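Local atomic coordinates of capsular polysaccharide biosynthesis protein (PDB entry 4BQN), a protein that binds coenzyme A and probably acts as an acetyltransferase in the biosynthesis of capsular polysaccharide in Burkholderia pseudomallei. Residues Pro105-Pro110 with Glu118-Ala123; Thr237-Tyr242 with Tyr260-Lys265; Pro27-Asp32 with Leu216-Thr221; Ile210-Met215 with Ser223-Asp228. The protein carries 1 engineered substitution. One frame throughout, in Å; residues are numbered along the deposited sequence. Where two conformers were deposited one is given.

Interaction 1 (Pro105-Pro110 with Glu118-Ala123)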
# COMPACT_ATOMS: atom_id res chain seq x y z
N PRO A 105 7.62 -10.44 0.61
CA PRO A 105 8.84 -9.73 0.25
C PRO A 105 9.25 -9.95 -1.21
O PRO A 105 10.14 -9.27 -1.70
CB PRO A 105 9.90 -10.31 1.21
CG PRO A 105 9.13 -10.97 2.30
CD PRO A 105 7.85 -11.44 1.67
N THR A 106 8.60 -10.90 -1.90
CA THR A 106 8.90 -11.16 -3.30
C THR A 106 8.00 -10.38 -4.27
O THR A 106 8.16 -10.51 -5.48
CB THR A 106 8.75 -12.66 -3.63
OG1 THR A 106 7.38 -13.04 -3.49
CG2 THR A 106 9.62 -13.53 -2.72
N VAL A 107 7.07 -9.58 -3.75
CA VAL A 107 6.02 -8.97 -4.58
C VAL A 107 6.29 -7.49 -4.78
O VAL A 107 6.64 -6.78 -3.85
CB VAL A 107 4.61 -9.19 -3.96
CG1 VAL A 107 3.52 -8.47 -4.75
CG2 VAL A 107 4.30 -10.68 -3.86
N ASN A 108 6.09 -7.01 -6.00
CA ASN A 108 6.09 -5.58 -6.26
C ASN A 108 5.13 -5.30 -7.42
O ASN A 108 4.24 -6.10 -7.68
CB ASN A 108 7.52 -5.06 -6.49
CG ASN A 108 7.66 -3.62 -6.03
OD1 ASN A 108 7.14 -2.71 -6.67
ND2 ASN A 108 8.33 -3.41 -4.91
N SER A 109 5.28 -4.16 -8.08
CA SER A 109 4.45 -3.86 -9.23
C SER A 109 5.38 -3.56 -10.39
O SER A 109 6.52 -3.11 -10.18
CB SER A 109 3.53 -2.68 -8.94
OG SER A 109 2.68 -3.01 -7.85
N PRO A 110 4.93 -3.85 -11.62
CA PRO A 110 5.77 -3.67 -12.79
C PRO A 110 6.31 -2.25 -12.89
O PRO A 110 5.57 -1.27 -12.66
CB PRO A 110 4.82 -3.92 -13.97
CG PRO A 110 3.74 -4.76 -13.42
CD PRO A 110 3.62 -4.45 -11.96
N GLU A 118 -3.72 -7.38 -12.58
CA GLU A 118 -3.96 -7.51 -11.16
C GLU A 118 -3.18 -6.50 -10.30
O GLU A 118 -3.40 -6.42 -9.10
CB GLU A 118 -3.68 -8.96 -10.73
CG GLU A 118 -4.60 -9.95 -11.45
CD GLU A 118 -4.13 -11.38 -11.43
OE1 GLU A 118 -2.99 -11.64 -10.97
OE2 GLU A 118 -4.91 -12.25 -11.87
N GLY A 119 -2.28 -5.74 -10.94
CA GLY A 119 -1.54 -4.66 -10.27
C GLY A 119 -0.26 -5.06 -9.55
O GLY A 119 0.48 -4.19 -9.07
N TYR A 120 0.00 -6.36 -9.43
CA TYR A 120 1.16 -6.87 -8.69
C TYR A 120 1.77 -8.03 -9.44
O TYR A 120 1.07 -8.75 -10.16
CB TYR A 120 0.76 -7.35 -7.29
CG TYR A 120 0.03 -6.30 -6.51
CD1 TYR A 120 0.72 -5.34 -5.77
CD2 TYR A 120 -1.36 -6.21 -6.56
CE1 TYR A 120 0.04 -4.35 -5.08
CE2 TYR A 120 -2.05 -5.22 -5.88
CZ TYR A 120 -1.34 -4.30 -5.14
OH TYR A 120 -2.03 -3.33 -4.46
N VAL A 121 3.08 -8.18 -9.28
CA VAL A 121 3.81 -9.30 -9.84
C VAL A 121 4.83 -9.81 -8.83
O VAL A 121 5.17 -9.13 -7.86
CB VAL A 121 4.55 -8.92 -11.15
CG1 VAL A 121 3.56 -8.52 -12.25
CG2 VAL A 121 5.57 -7.81 -10.90
N ASP A 122 5.29 -11.03 -9.04
CA ASP A 122 6.30 -11.60 -8.17
C ASP A 122 7.67 -11.28 -8.76
O ASP A 122 8.08 -11.85 -9.78
CB ASP A 122 6.06 -13.10 -7.95
CG ASP A 122 6.92 -13.65 -6.84
OD1 ASP A 122 8.16 -13.58 -6.96
OD2 ASP A 122 6.35 -14.11 -5.82
N ALA A 123 8.36 -10.33 -8.14
CA ALA A 123 9.67 -9.90 -8.58
C ALA A 123 10.74 -10.97 -8.43
O ALA A 123 11.71 -10.97 -9.18
CB ALA A 123 10.09 -8.63 -7.86
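Asp122 OD2 is gripped by two hydroxyls: Thr106 OG1, at 2.8 Å from Asp122 OD2, and the phenol of Tyr242. The other carboxylate oxygen, OD1, takes the backbone N of Ile125, so Asp122 is the N-cap of helix 123-130 and closes a short two-stranded antiparallel ribbon at the same time. Asp122 CG lies anti to its backbone N (chi1 -168°), which swings the carboxylate back to the Thr106 end. The threonine hydroxyl meets OD2 from above the carboxylate plane, 44° out of it. With three donors on a buried carboxylate beside a helix start, the charged form is probably favoured.

The ribbon itself rests on one hydrogen-bonded pair, Asn108 with Val121. Val121 N reaches Asn108 O at 2.9 Å and nearly straight (170°), while Asn108 N approaches Val121 O almost along the C=O axis. Beyond it, Val107 and Asp122 form a non-hydrogen-bonded pair, with Val107 CG1 lying against Tyr120 CB. Pro110 CG crosses Val121 CG1 at 3.9 Å near the end closed by the connection 111-117.

Tyr120 OH bonds Asn200, a CoA-binding residue, and the Asn108 side chain comes within about 5 Å (nearest atoms) of bound coenzyme A. At the same closed end, Ser109 OG donates nearly along the C=O axis of Gly119, 2.8 Å from Gly119 O.

Interaction 2 (Thr237-Tyr242 with Tyr260-Lys265)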
# COMPACT_ATOMS: atom_id res chain seq x y z
N THR A 237 -7.60 -7.80 -3.58
CA THR A 237 -6.52 -8.71 -3.90
C THR A 237 -5.77 -9.08 -2.63
O THR A 237 -5.45 -8.23 -1.80
CB THR A 237 -5.61 -8.08 -4.96
OG1 THR A 237 -6.35 -8.05 -6.19
CG2 THR A 237 -4.31 -8.83 -5.16
N LYS A 238 -5.50 -10.38 -2.47
CA LYS A 238 -4.90 -10.87 -1.24
C LYS A 238 -3.72 -11.75 -1.60
O LYS A 238 -3.90 -12.86 -2.12
CB LYS A 238 -5.93 -11.63 -0.39
CG LYS A 238 -7.16 -10.79 -0.01
CD LYS A 238 -8.20 -11.53 0.81
CE LYS A 238 -9.35 -10.60 1.16
NZ LYS A 238 -10.48 -11.29 1.86
N MET A 239 -2.52 -11.22 -1.39
CA MET A 239 -1.30 -11.97 -1.67
C MET A 239 -1.11 -13.07 -0.63
O MET A 239 -1.44 -12.89 0.54
CB MET A 239 -0.09 -11.05 -1.71
CG MET A 239 -0.07 -10.09 -2.89
SD MET A 239 0.18 -10.95 -4.46
CE MET A 239 -1.32 -10.56 -5.34
N SER A 240 -0.58 -14.21 -1.09
CA SER A 240 -0.33 -15.34 -0.21
C SER A 240 1.12 -15.35 0.27
O SER A 240 2.03 -15.11 -0.50
CB SER A 240 -0.63 -16.62 -0.97
OG SER A 240 -0.39 -17.73 -0.16
N LEU A 241 1.33 -15.64 1.56
CA LEU A 241 2.68 -15.74 2.09
C LEU A 241 3.36 -17.04 1.68
O LEU A 241 2.71 -18.09 1.63
CB LEU A 241 2.67 -15.60 3.62
CG LEU A 241 2.43 -14.20 4.19
CD1 LEU A 241 0.97 -13.74 4.10
CD2 LEU A 241 2.91 -14.13 5.63
N TYR A 242 4.65 -16.97 1.38
CA TYR A 242 5.38 -18.16 0.95
C TYR A 242 5.48 -19.20 2.08
O TYR A 242 5.41 -18.86 3.26
CB TYR A 242 6.79 -17.78 0.48
CG TYR A 242 6.90 -17.44 -1.00
CD1 TYR A 242 6.06 -16.49 -1.60
CD2 TYR A 242 7.89 -18.03 -1.78
CE1 TYR A 242 6.20 -16.18 -2.96
CE2 TYR A 242 8.04 -17.73 -3.13
CZ TYR A 242 7.18 -16.80 -3.71
OH TYR A 242 7.34 -16.50 -5.04
N TYR A 260 -4.23 -17.52 -3.60
CA TYR A 260 -4.25 -16.07 -3.76
C TYR A 260 -5.68 -15.63 -4.03
O TYR A 260 -6.51 -16.43 -4.49
CB TYR A 260 -3.41 -15.66 -4.97
CG TYR A 260 -1.92 -15.78 -4.80
CD1 TYR A 260 -1.29 -17.03 -4.83
CD2 TYR A 260 -1.13 -14.64 -4.66
CE1 TYR A 260 0.09 -17.13 -4.72
CE2 TYR A 260 0.25 -14.73 -4.53
CZ TYR A 260 0.85 -15.99 -4.58
OH TYR A 260 2.20 -16.14 -4.49
N GLN A 261 -6.00 -14.38 -3.73
CA GLN A 261 -7.19 -13.75 -4.29
C GLN A 261 -6.72 -12.61 -5.18
O GLN A 261 -5.92 -11.78 -4.76
CB GLN A 261 -8.12 -13.23 -3.20
CG GLN A 261 -9.35 -12.49 -3.72
CD GLN A 261 -10.34 -12.18 -2.63
OE1 GLN A 261 -10.88 -13.09 -2.00
NE2 GLN A 261 -10.59 -10.89 -2.39
N VAL A 262 -7.21 -12.59 -6.41
CA VAL A 262 -6.85 -11.54 -7.35
C VAL A 262 -8.14 -11.02 -7.99
O VAL A 262 -8.91 -11.79 -8.58
CB VAL A 262 -5.81 -12.02 -8.39
CG1 VAL A 262 -4.41 -12.00 -7.80
CG2 VAL A 262 -6.16 -13.41 -8.92
N LEU A 263 -8.38 -9.72 -7.86
CA LEU A 263 -9.61 -9.10 -8.38
C LEU A 263 -10.85 -9.88 -7.93
O LEU A 263 -11.74 -10.19 -8.73
CB LEU A 263 -9.56 -8.94 -9.91
CG LEU A 263 -8.31 -8.24 -10.48
CD1 LEU A 263 -8.32 -8.27 -12.00
CD2 LEU A 263 -8.18 -6.81 -9.95
N TYR A 264 -10.88 -10.22 -6.64
CA TYR A 264 -11.99 -10.92 -5.98
C TYR A 264 -12.18 -12.38 -6.40
O TYR A 264 -13.18 -13.00 -6.03
CB TYR A 264 -13.31 -10.14 -6.07
CG TYR A 264 -13.32 -8.90 -5.21
CD1 TYR A 264 -13.37 -8.99 -3.81
CD2 TYR A 264 -13.24 -7.63 -5.79
CE1 TYR A 264 -13.36 -7.86 -3.02
CE2 TYR A 264 -13.25 -6.49 -5.00
CZ TYR A 264 -13.31 -6.60 -3.62
OH TYR A 264 -13.30 -5.45 -2.85
N LYS A 265 -11.24 -12.92 -7.17
CA LYS A 265 -11.28 -14.32 -7.59
C LYS A 265 -10.17 -15.11 -6.92
O LYS A 265 -9.04 -14.64 -6.80
CB LYS A 265 -11.15 -14.44 -9.11
CG LYS A 265 -12.13 -13.60 -9.92
CD LYS A 265 -13.58 -13.96 -9.62
CE LYS A 265 -14.54 -13.06 -10.40
NZ LYS A 265 -15.94 -13.15 -9.89
O HOH W 1 -12.44 -10.28 -0.23
O HOH W 2 -11.44 -13.40 0.61
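A beta hairpin, strands 260-262 and 265-267 joined by a type I' turn from Val262 to Lys265, receives the irregular segment 237-242 along its first strand. The run is antiparallel and makes a single bridge, the hydrogen-bonded pair Lys238 with Gln261. Lys238 N lies 2.7 Å from Gln261 O, whereas Gln261 N returns to Lys238 O in the carbonyl plane, on a lone pair. One step on, Thr237 OG1 extends the ladder by a side chain: it accepts from Leu263 N at 3.1 Å, and the bond is nearly straight (172°).

On one flank the extended chains of Lys238 and Gln261 run side by side, pointing the same way, with Lys238 CE 3.8 Å from Gln261 NE2. Two waters close their ends, one linking Lys238 NZ to Gln261 NE2, the other linking Lys238 NZ to Gln261 OE1. That amide is fixed further by Val236 O at its nitrogen and Lys266 at its oxygen.

The Tyr260 ring lies under the other end. Ser240 CB sits over its centre, 8° off the normal, a CH-pi contact, while Ser240 OG turns to Asn258 O. Tyr272 of helix 269-281 also stacks with this ring. Bent at chi2 and chi3, the Met239 chain delivers a Met-aromatic contact in the ring plane, its SD 3.8 Å from the edge atom CE2 of Tyr260.

Interaction 3 (Pro27-Asp32 with Leu216-Thr221)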
# COMPACT_ATOMS: atom_id res chain seq x y z
N PRO A 27 -19.77 7.35 14.00
CA PRO A 27 -20.90 8.28 14.20
C PRO A 27 -20.48 9.65 14.72
O PRO A 27 -21.06 10.67 14.33
CB PRO A 27 -21.81 7.55 15.20
CG PRO A 27 -21.49 6.11 15.02
CD PRO A 27 -20.02 6.06 14.67
N THR A 28 -19.48 9.70 15.59
CA THR A 28 -19.04 10.98 16.16
C THR A 28 -18.37 11.85 15.09
O THR A 28 -18.62 13.06 15.01
CB THR A 28 -18.14 10.75 17.39
OG1 THR A 28 -18.89 10.04 18.38
CG2 THR A 28 -17.68 12.07 17.99
N PHE A 29 -17.56 11.23 14.23
CA PHE A 29 -16.96 11.94 13.12
C PHE A 29 -18.03 12.42 12.14
O PHE A 29 -18.04 13.59 11.72
CB PHE A 29 -15.93 11.06 12.38
CG PHE A 29 -15.24 11.77 11.25
CD1 PHE A 29 -14.08 12.51 11.47
CD2 PHE A 29 -15.76 11.70 9.97
CE1 PHE A 29 -13.45 13.16 10.42
CE2 PHE A 29 -15.15 12.34 8.93
CZ PHE A 29 -13.99 13.08 9.14
N ALA A 30 -18.95 11.52 11.78
CA ALA A 30 -19.99 11.82 10.79
C ALA A 30 -20.97 12.89 11.26
O ALA A 30 -21.60 13.57 10.45
CB ALA A 30 -20.72 10.55 10.38
N ARG A 31 -21.10 13.06 12.58
CA ARG A 31 -21.91 14.13 13.17
C ARG A 31 -21.35 15.50 12.77
O ARG A 31 -22.11 16.46 12.57
CB ARG A 31 -21.94 13.97 14.71
CG ARG A 31 -22.67 15.06 15.48
CD ARG A 31 -22.31 15.02 16.96
NE ARG A 31 -20.90 15.37 17.17
CZ ARG A 31 -20.17 15.00 18.22
NH1 ARG A 31 -20.71 14.27 19.19
NH2 ARG A 31 -18.90 15.37 18.29
N ASP A 32 -20.03 15.59 12.66
CA ASP A 32 -19.33 16.88 12.50
C ASP A 32 -18.86 17.19 11.09
O ASP A 32 -18.63 18.37 10.77
CB ASP A 32 -18.11 16.94 13.43
CG ASP A 32 -18.49 16.86 14.90
OD1 ASP A 32 -19.60 17.29 15.27
OD2 ASP A 32 -17.65 16.38 15.70
N LEU A 216 -7.71 11.53 16.32
CA LEU A 216 -6.95 12.10 17.44
C LEU A 216 -6.32 13.42 17.02
O LEU A 216 -6.32 14.37 17.80
CB LEU A 216 -5.87 11.14 17.93
CG LEU A 216 -6.41 9.84 18.53
CD1 LEU A 216 -5.30 8.83 18.76
CD2 LEU A 216 -7.16 10.10 19.84
N ALA A 217 -5.82 13.49 15.79
CA ALA A 217 -5.19 14.72 15.28
C ALA A 217 -6.20 15.86 15.18
O ALA A 217 -5.83 17.03 15.32
CB ALA A 217 -4.57 14.45 13.91
N LEU A 218 -7.46 15.51 14.95
CA LEU A 218 -8.54 16.49 14.89
C LEU A 218 -9.08 16.91 16.26
O LEU A 218 -9.90 17.83 16.34
CB LEU A 218 -9.68 15.94 14.03
CG LEU A 218 -9.34 15.77 12.55
CD1 LEU A 218 -10.48 15.04 11.87
CD2 LEU A 218 -9.10 17.12 11.89
N GLY A 219 -8.61 16.27 17.33
CA GLY A 219 -9.01 16.65 18.69
C GLY A 219 -10.08 15.80 19.32
O GLY A 219 -10.53 16.12 20.42
N TYR A 220 -10.50 14.71 18.67
CA TYR A 220 -11.41 13.76 19.31
C TYR A 220 -10.67 12.98 20.39
O TYR A 220 -9.45 12.83 20.31
CB TYR A 220 -12.01 12.79 18.28
CG TYR A 220 -12.92 13.47 17.28
CD1 TYR A 220 -14.24 13.76 17.62
CD2 TYR A 220 -12.46 13.83 16.02
CE1 TYR A 220 -15.08 14.41 16.73
CE2 TYR A 220 -13.30 14.47 15.11
CZ TYR A 220 -14.60 14.75 15.47
OH TYR A 220 -15.43 15.39 14.58
N THR A 221 -11.40 12.49 21.38
CA THR A 221 -10.89 11.62 22.45
C THR A 221 -10.84 10.18 21.96
O THR A 221 -11.51 9.82 21.00
CB THR A 221 -11.83 11.65 23.69
OG1 THR A 221 -13.10 11.06 23.35
CG2 THR A 221 -12.05 13.06 24.19
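Tyr220, just after the Schellman motif that ends helix 204-217, meets helix 27-32 tip to tip through Asp32. Tyr220 OH donates to the anti lone pair of Asp32 OD2, 2.7 Å away, and the carboxylate and phenol planes are only 14° apart, so the acid lies at the ring edge. The syn lone pair of the same Asp32 OD2 takes Arg31 NH2 at 3.0 Å. Arg31 NE bonds Asp32 OD1, making a side-on two-nitrogen salt bridge between adjacent residues. Two donors on OD2 would be expected to stabilise the negative charge.

Around this polar point lie apolar groups. Thr28 CG2 slides past the phenol, 3.7 Å from Tyr220 CE1. The Phe29 ring, its CG anti to the backbone N (chi1 -178°), is touched in its own plane by Leu218 CD1 and also stacks with Trp33.

The Schellman motif leads the chain into Tyr220: Gly219, with phi 100°, makes two bonds back into the last helical turn, in a conformation where any CB would clash with the carbonyl O of Leu218. The contact thus joins a helix C-terminus to a short surface helix, away from the CoA site. Within that turn, Gly219 N lies 3.0 Å from Leu216 O.

Interaction 4 (Ile210-Met215 with Ser223-Asp228)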
# COMPACT_ATOMS: atom_id res chain seq x y z
N ILE A 210 -5.39 3.84 11.30
CA ILE A 210 -5.02 5.15 10.73
C ILE A 210 -6.17 6.15 10.84
O ILE A 210 -5.94 7.32 11.14
CB ILE A 210 -4.45 5.03 9.29
CG1 ILE A 210 -3.81 6.34 8.82
CG2 ILE A 210 -5.49 4.58 8.29
CD1 ILE A 210 -2.57 6.69 9.57
N ALA A 211 -7.41 5.69 10.63
CA ALA A 211 -8.57 6.56 10.80
C ALA A 211 -8.64 7.07 12.25
O ALA A 211 -8.93 8.25 12.49
CB ALA A 211 -9.85 5.83 10.43
N ALA A 212 -8.37 6.20 13.22
CA ALA A 212 -8.32 6.62 14.62
C ALA A 212 -7.27 7.71 14.84
O ALA A 212 -7.54 8.70 15.53
CB ALA A 212 -8.06 5.42 15.52
N ARG A 213 -6.08 7.56 14.24
CA ARG A 213 -5.04 8.58 14.41
C ARG A 213 -5.45 9.90 13.77
O ARG A 213 -5.11 10.96 14.29
CB ARG A 213 -3.68 8.12 13.90
CG ARG A 213 -3.21 6.74 14.38
CD ARG A 213 -3.36 6.49 15.88
NE ARG A 213 -3.03 5.10 16.20
CZ ARG A 213 -1.79 4.62 16.34
NH1 ARG A 213 -0.72 5.41 16.21
NH2 ARG A 213 -1.63 3.32 16.63
N CYS A 214 -6.19 9.85 12.67
CA CYS A 214 -6.72 11.06 12.09
C CYS A 214 -7.67 11.75 13.07
O CYS A 214 -7.60 12.96 13.25
CB CYS A 214 -7.48 10.76 10.80
SG CYS A 214 -6.42 10.26 9.43
N MET A 215 -8.56 10.98 13.70
CA MET A 215 -9.49 11.57 14.65
C MET A 215 -8.78 12.17 15.84
O MET A 215 -9.18 13.24 16.32
CB MET A 215 -10.55 10.56 15.10
CG MET A 215 -11.55 10.22 13.99
SD MET A 215 -12.96 9.24 14.52
CE MET A 215 -13.69 10.36 15.73
N SER A 223 -12.28 7.74 23.37
CA SER A 223 -13.63 7.21 23.55
C SER A 223 -14.62 7.61 22.45
O SER A 223 -15.66 6.98 22.29
CB SER A 223 -14.17 7.59 24.93
OG SER A 223 -14.24 9.00 25.08
N ASP A 224 -14.28 8.66 21.68
CA ASP A 224 -15.10 9.10 20.54
C ASP A 224 -15.01 8.15 19.32
O ASP A 224 -15.84 8.21 18.41
CB ASP A 224 -14.66 10.49 20.05
CG ASP A 224 -15.04 11.61 21.01
OD1 ASP A 224 -16.10 11.53 21.66
OD2 ASP A 224 -14.27 12.60 21.05
N ILE A 225 -13.99 7.30 19.31
CA ILE A 225 -13.60 6.62 18.09
C ILE A 225 -14.19 5.21 18.01
O ILE A 225 -13.89 4.35 18.84
CB ILE A 225 -12.06 6.57 17.97
CG1 ILE A 225 -11.48 7.99 18.06
CG2 ILE A 225 -11.64 5.88 16.68
CD1 ILE A 225 -9.97 8.02 18.25
N SER A 226 -15.02 4.99 16.99
CA SER A 226 -15.61 3.68 16.75
C SER A 226 -15.93 3.58 15.27
O SER A 226 -16.36 4.54 14.66
CB SER A 226 -16.87 3.44 17.59
OG SER A 226 -17.92 4.28 17.19
N PHE A 227 -15.69 2.41 14.69
CA PHE A 227 -15.90 2.22 13.26
C PHE A 227 -16.78 1.03 12.97
O PHE A 227 -16.97 0.15 13.82
CB PHE A 227 -14.54 2.06 12.54
CG PHE A 227 -13.61 3.22 12.73
CD1 PHE A 227 -13.89 4.46 12.17
CD2 PHE A 227 -12.47 3.08 13.51
CE1 PHE A 227 -13.04 5.55 12.37
CE2 PHE A 227 -11.60 4.16 13.70
CZ PHE A 227 -11.89 5.39 13.13
N ASP A 228 -17.29 0.98 11.74
CA ASP A 228 -18.01 -0.18 11.24
C ASP A 228 -16.98 -1.30 11.05
O ASP A 228 -16.12 -1.21 10.18
CB ASP A 228 -18.69 0.15 9.90
CG ASP A 228 -19.45 -1.02 9.30
OD1 ASP A 228 -19.32 -2.17 9.77
OD2 ASP A 228 -20.18 -0.77 8.31
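Met215 leaves helix 204-217 with its CB directed at segment 223-228, and CB already touches Ile225, lying 4.0 Å from Ile225 CG1. Its CG stands anti to the carbonyl carbon (chi1 -71°) and chi2 is extended, carrying the sulfur outward between two side chains of the returning chain. At SD the contact is shared: Ile225 CG1 lies on it, and Phe227 CZ is 4.2 Å from Met215 SD. The sulfur stands 5.2 Å from the Phe227 ring centroid, 59° off the normal, a Met-aromatic contact of oblique geometry. The final bend at chi3 (61°) turns the methyl onto Ile225, so that Met215 CE reaches Ile225 CG1 and comes near Asp224 O, 4.1 Å away. Met215 and Ile225 thus approach tip to tip.

Two small residues one turn earlier let the loop come close. Ala211 CB meets the far end of the phenylalanine, 3.4 Å from Phe227 CZ, the closest approach between the segments. Ala212 CB lies against Ile225 CG2 at 3.8 Å, and Ile225 CD1 rests on the carbonyl of Ala212. No hydrogen bond crosses the interface, which is apolar packing of a chain reversal upon the helix it has just left.

The same helix face is shared with helix 15-24, where Leu19 and Met22 touch Ala211 and Leu23 touches Met215, and with helix 27-32, whose Phe29 also packs on Met215. The 223-228 loop therefore closes one side of a cluster of three helices, away from the CoA site.

How the interactions relate
The contacts fall into two pairs; interaction 1 lies across the chain's centre from interactions 3 and 4. Interactions 3 and 4 have centres about 7 Å apart and share helix 204-217; their segments alternate along the chain, and Tyr220 N lies 3.1 Å from Met215 O, probably a hydrogen bond. Interactions 1 and 2 have centres about 12 Å apart and touch through Asp122 and Tyr242, so residues far apart in sequence join. The centres of interactions 1 and 3 are about 37 Å apart. Interaction 1 closes before interaction 4 opens, and interaction 2 comes last, after helix 204-217. Interaction 1 borders the bound coenzyme A, whereas interactions 3 and 4 are peripheral packing.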